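Local structure of putative transcriptional regulator (Methanosarcina mazei, 3R0A) at the interface of chains A and B. The protein is a putative transcriptional regulator with a DnaD N-terminal-like domain, which probably binds DNA as a two-fold dimer. Numbering follows the deposited sequence. Chains: chain A/B, Putative transcriptional regulator.

Contact 1: the interface of chains A and B. Residues chain A 7, 12, 17, 20, 104, 107; chain B 7-9, 111.
A disulfide joins the two chains here: SG of A:Cys20 is bonded to SG of B:Cys9 at 2.0 Å, with a CB-SG-SG-CB torsion of about 85°, close to the relaxed value. It ties helix 14-22 of chain A to the turn that follows strand 4-7 of chain B. In that turn both B:Ala8 and B:Cys9 adopt left-handed backbone conformations, which set the B:Ala8 backbone and methyl over the indole face of A:Trp107. CA of B:Ala8 sits over the six-membered ring, 3.8 Å from its centroid, and its methyl CB approaches CZ3 of A:Trp107 at 3.5 Å. The other indole face is covered by CA of A:Val104, within its own helix. Towards the dimer axis B:Phe7 is held between two groups of chain A. On one face its ring stacks on that of A:Phe7, planes 17° apart and offset towards the rim, although the closest approach of the two rings is too short to be trusted; on the opposite face CB of A:Trp107 lies 3.7 Å from the ring centroid, while the indole itself stands edge-to-face. The B:Phe7 ring enters this slot because CG points away from the backbone N (chi1 -161°). Replacing it with alanine would probably open a gap between A:Phe7 and A:Trp107, leaving the A:Phe7 ring without its stacking mate and freer to turn. B:Leu111 packs beside the stack, its two branches divided between partners: CD2 meets CG1 of A:Val17 at 4.0 Å, whereas CD1 touches CD1 of A:Phe7 at 3.6 Å.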
ATOM      1  N   PHE A   7      -1.692   3.740  -5.359  1.00 48.85           N
ATOM      2  CA  PHE A   7      -0.908   2.772  -4.626  1.00 46.92           C
ATOM      3  C   PHE A   7      -0.925   1.499  -5.442  1.00 45.39           C
ATOM      4  O   PHE A   7      -1.987   1.097  -5.958  1.00 45.40           O
ATOM      5  CB  PHE A   7      -1.523   2.511  -3.252  1.00 47.93           C
ATOM      6  CG  PHE A   7      -0.623   1.766  -2.345  1.00 49.67           C
ATOM      7  CD1 PHE A   7       0.169   2.451  -1.433  1.00 51.42           C
ATOM      8  CD2 PHE A   7      -0.500   0.386  -2.453  1.00 53.01           C
ATOM      9  CE1 PHE A   7       1.043   1.774  -0.601  1.00 52.67           C
ATOM     10  CE2 PHE A   7       0.386  -0.314  -1.633  1.00 54.31           C
ATOM     11  CZ  PHE A   7       1.155   0.389  -0.686  1.00 53.44           C
ATOM     12  N   PHE A  12      -6.875   5.621  -5.752  1.00 40.37           N
ATOM     13  CA  PHE A  12      -7.683   5.711  -4.547  1.00 39.65           C
ATOM     14  C   PHE A  12      -7.953   7.179  -4.269  1.00 39.93           C
ATOM     15  O   PHE A  12      -7.070   8.011  -4.469  1.00 39.42           O
ATOM     16  CB  PHE A  12      -6.942   5.115  -3.328  1.00 38.99           C
ATOM     17  CG  PHE A  12      -6.504   3.668  -3.489  1.00 35.68           C
ATOM     18  CD1 PHE A  12      -7.239   2.637  -2.891  1.00 32.99           C
ATOM     19  CD2 PHE A  12      -5.346   3.346  -4.183  1.00 33.46           C
ATOM     20  CE1 PHE A  12      -6.847   1.295  -3.001  1.00 33.77           C
ATOM     21  CE2 PHE A  12      -4.941   1.993  -4.326  1.00 35.62           C
ATOM     22  CZ  PHE A  12      -5.699   0.965  -3.723  1.00 32.68           C
ATOM     23  N   VAL A  17      -9.060   5.957   1.681  1.00 35.24           N
ATOM     24  CA  VAL A  17      -7.935   5.258   2.269  1.00 34.79           C
ATOM     25  C   VAL A  17      -7.928   5.448   3.775  1.00 34.73           C
ATOM     26  O   VAL A  17      -7.593   4.523   4.519  1.00 34.78           O
ATOM     27  CB  VAL A  17      -6.605   5.704   1.629  1.00 34.86           C
ATOM     28  CG1 VAL A  17      -5.427   5.167   2.385  1.00 34.44           C
ATOM     29  CG2 VAL A  17      -6.535   5.242   0.177  1.00 34.40           C
ATOM     30  N   CYS A  20     -10.900   3.405   5.134  1.00 32.01           N
ATOM     31  CA  CYS A  20     -10.425   2.005   5.163  1.00 31.97           C
ATOM     32  C   CYS A  20      -9.553   1.695   6.369  1.00 30.64           C
ATOM     33  O   CYS A  20      -9.731   0.670   7.042  1.00 31.32           O
ATOM     34  CB  CYS A  20      -9.633   1.629   3.888  1.00 31.95           C
ATOM     35  SG  CYS A  20      -8.956  -0.143   3.955  1.00 35.07           S
ATOM     36  N   VAL A 104      -1.006   1.581   7.716  1.00 35.85           N
ATOM     37  CA  VAL A 104      -0.629   1.486   6.312  1.00 35.43           C
ATOM     38  C   VAL A 104       0.609   0.616   6.197  1.00 36.30           C
ATOM     39  O   VAL A 104       0.768  -0.124   5.243  1.00 36.94           O
ATOM     40  CB  VAL A 104      -0.394   2.848   5.687  1.00 35.82           C
ATOM     41  CG1 VAL A 104       0.569   2.742   4.462  1.00 35.36           C
ATOM     42  CG2 VAL A 104      -1.723   3.512   5.334  1.00 32.65           C
ATOM     43  N   TRP A 107      -0.277  -2.968   6.269  1.00 42.54           N
ATOM     44  CA  TRP A 107      -0.756  -3.425   4.944  1.00 42.51           C
ATOM     45  C   TRP A 107       0.420  -3.817   4.061  1.00 42.44           C
ATOM     46  O   TRP A 107       0.345  -4.789   3.295  1.00 42.07           O
ATOM     47  CB  TRP A 107      -1.496  -2.335   4.204  1.00 42.45           C
ATOM     48  CG  TRP A 107      -2.821  -1.926   4.715  1.00 42.44           C
ATOM     49  CD1 TRP A 107      -3.643  -2.622   5.549  1.00 39.93           C
ATOM     50  CD2 TRP A 107      -3.510  -0.711   4.380  1.00 41.33           C
ATOM     51  NE1 TRP A 107      -4.794  -1.898   5.775  1.00 42.15           N
ATOM     52  CE2 TRP A 107      -4.741  -0.727   5.061  1.00 42.16           C
ATOM     53  CE3 TRP A 107      -3.195   0.393   3.588  1.00 40.27           C
ATOM     54  CZ2 TRP A 107      -5.661   0.332   4.976  1.00 40.24           C
ATOM     55  CZ3 TRP A 107      -4.123   1.433   3.490  1.00 40.18           C
ATOM     56  CH2 TRP A 107      -5.336   1.386   4.171  1.00 38.84           C
TER
ATOM     57  N   PHE B   7      -5.272  -4.840  -0.373  1.00 57.34           N
ATOM     58  CA  PHE B   7      -4.556  -3.714   0.118  1.00 54.13           C
ATOM     59  C   PHE B   7      -5.539  -2.570   0.058  1.00 52.27           C
ATOM     60  O   PHE B   7      -6.229  -2.378  -0.968  1.00 51.45           O
ATOM     61  CB  PHE B   7      -3.360  -3.425  -0.781  1.00 54.71           C
ATOM     62  CG  PHE B   7      -2.325  -2.585  -0.123  1.00 55.20           C
ATOM     63  CD1 PHE B   7      -1.195  -3.175   0.436  1.00 56.00           C
ATOM     64  CD2 PHE B   7      -2.499  -1.204  -0.013  1.00 56.79           C
ATOM     65  CE1 PHE B   7      -0.222  -2.402   1.079  1.00 56.42           C
ATOM     66  CE2 PHE B   7      -1.538  -0.402   0.645  1.00 58.24           C
ATOM     67  CZ  PHE B   7      -0.396  -1.007   1.192  1.00 57.70           C
ATOM     68  N   ALA B   8      -5.590  -1.813   1.155  1.00 49.25           N
ATOM     69  CA  ALA B   8      -6.492  -0.670   1.307  1.00 47.14           C
ATOM     70  C   ALA B   8      -7.877  -0.953   0.761  1.00 45.01           C
ATOM     71  O   ALA B   8      -8.394  -0.171  -0.040  1.00 43.14           O
ATOM     72  CB  ALA B   8      -5.904   0.587   0.652  1.00 47.02           C
ATOM     73  N   CYS B   9      -8.446  -2.095   1.160  1.00 43.41           N
ATOM     74  CA  CYS B   9      -9.858  -2.359   0.918  1.00 42.03           C
ATOM     75  C   CYS B   9     -10.119  -2.406  -0.585  1.00 43.16           C
ATOM     76  O   CYS B   9     -11.225  -2.093  -1.049  1.00 42.76           O
ATOM     77  CB  CYS B   9     -10.709  -1.245   1.586  1.00 41.36           C
ATOM     78  SG  CYS B   9     -10.627  -1.191   3.412  1.00 35.45           S
ATOM     79  N   LEU B 111       2.508   7.293   0.281  1.00 45.52           N
ATOM     80  CA  LEU B 111       1.124   7.380   0.791  1.00 46.54           C
ATOM     81  C   LEU B 111       1.148   8.061   2.177  1.00 47.48           C
ATOM     82  O   LEU B 111       0.266   8.853   2.518  1.00 47.02           O
ATOM     83  CB  LEU B 111       0.505   5.973   0.907  1.00 46.60           C
ATOM     84  CG  LEU B 111      -0.987   5.653   0.645  1.00 47.28           C
ATOM     85  CD1 LEU B 111      -1.380   4.298   1.255  1.00 46.69           C
ATOM     86  CD2 LEU B 111      -1.977   6.709   1.065  1.00 46.41           C
TER

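Contact 2: the interface of chains A and B. Residues chain A 7, 107-108, 111; chain B 5, 7, 17, 104.
Strand 4-7 of chain B, extended at both B:Ile5 and B:Phe7, runs past the C-terminal part of helix 93-113 of chain A and presents these two side chains to A:Ala108 and A:Leu111. The B:Phe7 ring brings its CD1-CE1 rim to the helix backbone. CE1 lies 3.9 Å from CA of A:Ala108, and the carbonyl O of A:Trp107 is 3.3 Å from the same ring carbon, CE1 of B:Phe7, but stands above the ring plane, on the side of A:Trp107. One turn further on, A:Leu111 reaches across from the helix with CG opposite the backbone N (chi1 166°), and a chi2 of 57° spreads its two methyls over different partners. CD2 comes to CD1 of B:Phe7 at 3.9 Å from just outside the rim, well out of the ring plane and on the side of A:Phe7, the leucine crossing the phenylalanine at about a right angle. CD1 instead touches the CG2 methyl of B:Ile5 at 3.8 Å. A:Leu111 and B:Val17 reach towards each other tip to tip from their helices, CG1 of the valine lying 4.0 Å from CD1 of the leucine and also near CD2. The branched leucine thus fills the space between strand 4-7 and helix 14-22 of chain B, adding apolar packing beside the stacked phenylalanine pair. Among these side chains the contacts are van der Waals packing. Beyond the ring the long helices of the two chains approach each other through small groups, with CB of A:Ala108 4.0 Å from CG1 of B:Val104.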
ATOM      1  N   PHE A   7      -1.692   3.740  -5.359  1.00 48.85           N
ATOM      2  CA  PHE A   7      -0.908   2.772  -4.626  1.00 46.92           C
ATOM      3  C   PHE A   7      -0.925   1.499  -5.442  1.00 45.39           C
ATOM      4  O   PHE A   7      -1.987   1.097  -5.958  1.00 45.40           O
ATOM      5  CB  PHE A   7      -1.523   2.511  -3.252  1.00 47.93           C
ATOM      6  CG  PHE A   7      -0.623   1.766  -2.345  1.00 49.67           C
ATOM      7  CD1 PHE A   7       0.169   2.451  -1.433  1.00 51.42           C
ATOM      8  CD2 PHE A   7      -0.500   0.386  -2.453  1.00 53.01           C
ATOM      9  CE1 PHE A   7       1.043   1.774  -0.601  1.00 52.67           C
ATOM     10  CE2 PHE A   7       0.386  -0.314  -1.633  1.00 54.31           C
ATOM     11  CZ  PHE A   7       1.155   0.389  -0.686  1.00 53.44           C
ATOM     12  N   TRP A 107      -0.277  -2.968   6.269  1.00 42.54           N
ATOM     13  CA  TRP A 107      -0.756  -3.425   4.944  1.00 42.51           C
ATOM     14  C   TRP A 107       0.420  -3.817   4.061  1.00 42.44           C
ATOM     15  O   TRP A 107       0.345  -4.789   3.295  1.00 42.07           O
ATOM     16  CB  TRP A 107      -1.496  -2.335   4.204  1.00 42.45           C
ATOM     17  CG  TRP A 107      -2.821  -1.926   4.715  1.00 42.44           C
ATOM     18  CD1 TRP A 107      -3.643  -2.622   5.549  1.00 39.93           C
ATOM     19  CD2 TRP A 107      -3.510  -0.711   4.380  1.00 41.33           C
ATOM     20  NE1 TRP A 107      -4.794  -1.898   5.775  1.00 42.15           N
ATOM     21  CE2 TRP A 107      -4.741  -0.727   5.061  1.00 42.16           C
ATOM     22  CE3 TRP A 107      -3.195   0.393   3.588  1.00 40.27           C
ATOM     23  CZ2 TRP A 107      -5.661   0.332   4.976  1.00 40.24           C
ATOM     24  CZ3 TRP A 107      -4.123   1.433   3.490  1.00 40.18           C
ATOM     25  CH2 TRP A 107      -5.336   1.386   4.171  1.00 38.84           C
ATOM     26  N   ALA A 108       1.478  -3.017   4.163  1.00 42.28           N
ATOM     27  CA  ALA A 108       2.733  -3.215   3.432  1.00 43.06           C
ATOM     28  C   ALA A 108       3.441  -4.475   3.908  1.00 43.50           C
ATOM     29  O   ALA A 108       3.785  -5.324   3.097  1.00 43.80           O
ATOM     30  CB  ALA A 108       3.638  -2.022   3.648  1.00 42.60           C
ATOM     31  N   LEU A 111       1.440  -7.630   2.659  1.00 54.08           N
ATOM     32  CA  LEU A 111       1.548  -7.896   1.219  1.00 55.63           C
ATOM     33  C   LEU A 111       2.916  -8.522   0.995  1.00 57.21           C
ATOM     34  O   LEU A 111       3.084  -9.330   0.094  1.00 57.56           O
ATOM     35  CB  LEU A 111       1.325  -6.628   0.368  1.00 55.18           C
ATOM     36  CG  LEU A 111       1.684  -6.516  -1.132  1.00 54.98           C
ATOM     37  CD1 LEU A 111       1.019  -7.564  -2.020  1.00 54.17           C
ATOM     38  CD2 LEU A 111       1.401  -5.106  -1.694  1.00 53.21           C
TER
ATOM     39  N   ILE B   5      -4.843 -10.761  -3.202  1.00 65.94           N
ATOM     40  CA  ILE B   5      -4.453 -10.018  -2.010  1.00 64.47           C
ATOM     41  C   ILE B   5      -5.220  -8.682  -1.934  1.00 63.62           C
ATOM     42  O   ILE B   5      -5.699  -8.156  -2.948  1.00 63.20           O
ATOM     43  CB  ILE B   5      -2.904  -9.866  -1.904  1.00 64.45           C
ATOM     44  CG1 ILE B   5      -2.452  -9.526  -0.473  1.00 64.06           C
ATOM     45  CG2 ILE B   5      -2.384  -8.863  -2.916  1.00 64.64           C
ATOM     46  CD1 ILE B   5      -3.073 -10.422   0.614  1.00 64.72           C
ATOM     47  N   PHE B   7      -5.272  -4.840  -0.373  1.00 57.34           N
ATOM     48  CA  PHE B   7      -4.556  -3.714   0.118  1.00 54.13           C
ATOM     49  C   PHE B   7      -5.539  -2.570   0.058  1.00 52.27           C
ATOM     50  O   PHE B   7      -6.229  -2.378  -0.968  1.00 51.45           O
ATOM     51  CB  PHE B   7      -3.360  -3.425  -0.781  1.00 54.71           C
ATOM     52  CG  PHE B   7      -2.325  -2.585  -0.123  1.00 55.20           C
ATOM     53  CD1 PHE B   7      -1.195  -3.175   0.436  1.00 56.00           C
ATOM     54  CD2 PHE B   7      -2.499  -1.204  -0.013  1.00 56.79           C
ATOM     55  CE1 PHE B   7      -0.222  -2.402   1.079  1.00 56.42           C
ATOM     56  CE2 PHE B   7      -1.538  -0.402   0.645  1.00 58.24           C
ATOM     57  CZ  PHE B   7      -0.396  -1.007   1.192  1.00 57.70           C
ATOM     58  N   VAL B  17       0.740  -6.911  -8.949  1.00 39.07           N
ATOM     59  CA  VAL B  17       1.480  -6.126  -7.980  1.00 38.43           C
ATOM     60  C   VAL B  17       2.970  -6.184  -8.277  1.00 38.46           C
ATOM     61  O   VAL B  17       3.690  -5.174  -8.189  1.00 38.35           O
ATOM     62  CB  VAL B  17       1.198  -6.593  -6.535  1.00 38.00           C
ATOM     63  CG1 VAL B  17       2.211  -6.037  -5.565  1.00 36.27           C
ATOM     64  CG2 VAL B  17      -0.195  -6.160  -6.124  1.00 37.95           C
ATOM     65  N   VAL B 104       7.706  -1.788  -2.390  1.00 36.49           N
ATOM     66  CA  VAL B 104       6.473  -1.719  -1.593  1.00 35.66           C
ATOM     67  C   VAL B 104       6.655  -0.769  -0.404  1.00 35.52           C
ATOM     68  O   VAL B 104       5.790   0.025  -0.102  1.00 35.15           O
ATOM     69  CB  VAL B 104       6.076  -3.105  -1.017  1.00 36.19           C
ATOM     70  CG1 VAL B 104       4.926  -2.958  -0.005  1.00 35.26           C
ATOM     71  CG2 VAL B 104       5.681  -4.082  -2.142  1.00 34.02           C
TER

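The centres of the C-alpha atoms of contact 1 and contact 2 are about 8 Å apart, and the two patches share A:Phe7, A:Trp107 and B:Phe7, so they are neighbouring parts of one interface, joined through the aromatic residues. Each draws on strand 4-7, helix 14-22 and the long helix starting at residue 93. Contact 1 adds the covalent tie between the chains; contact 2 extends the packing along the C-terminal helix of chain A. Since the interface is two-fold symmetric, every contact recurs with the chains exchanged, and the interwoven strands, helices and disulfides suggest a stable dimer, plausibly the functional form.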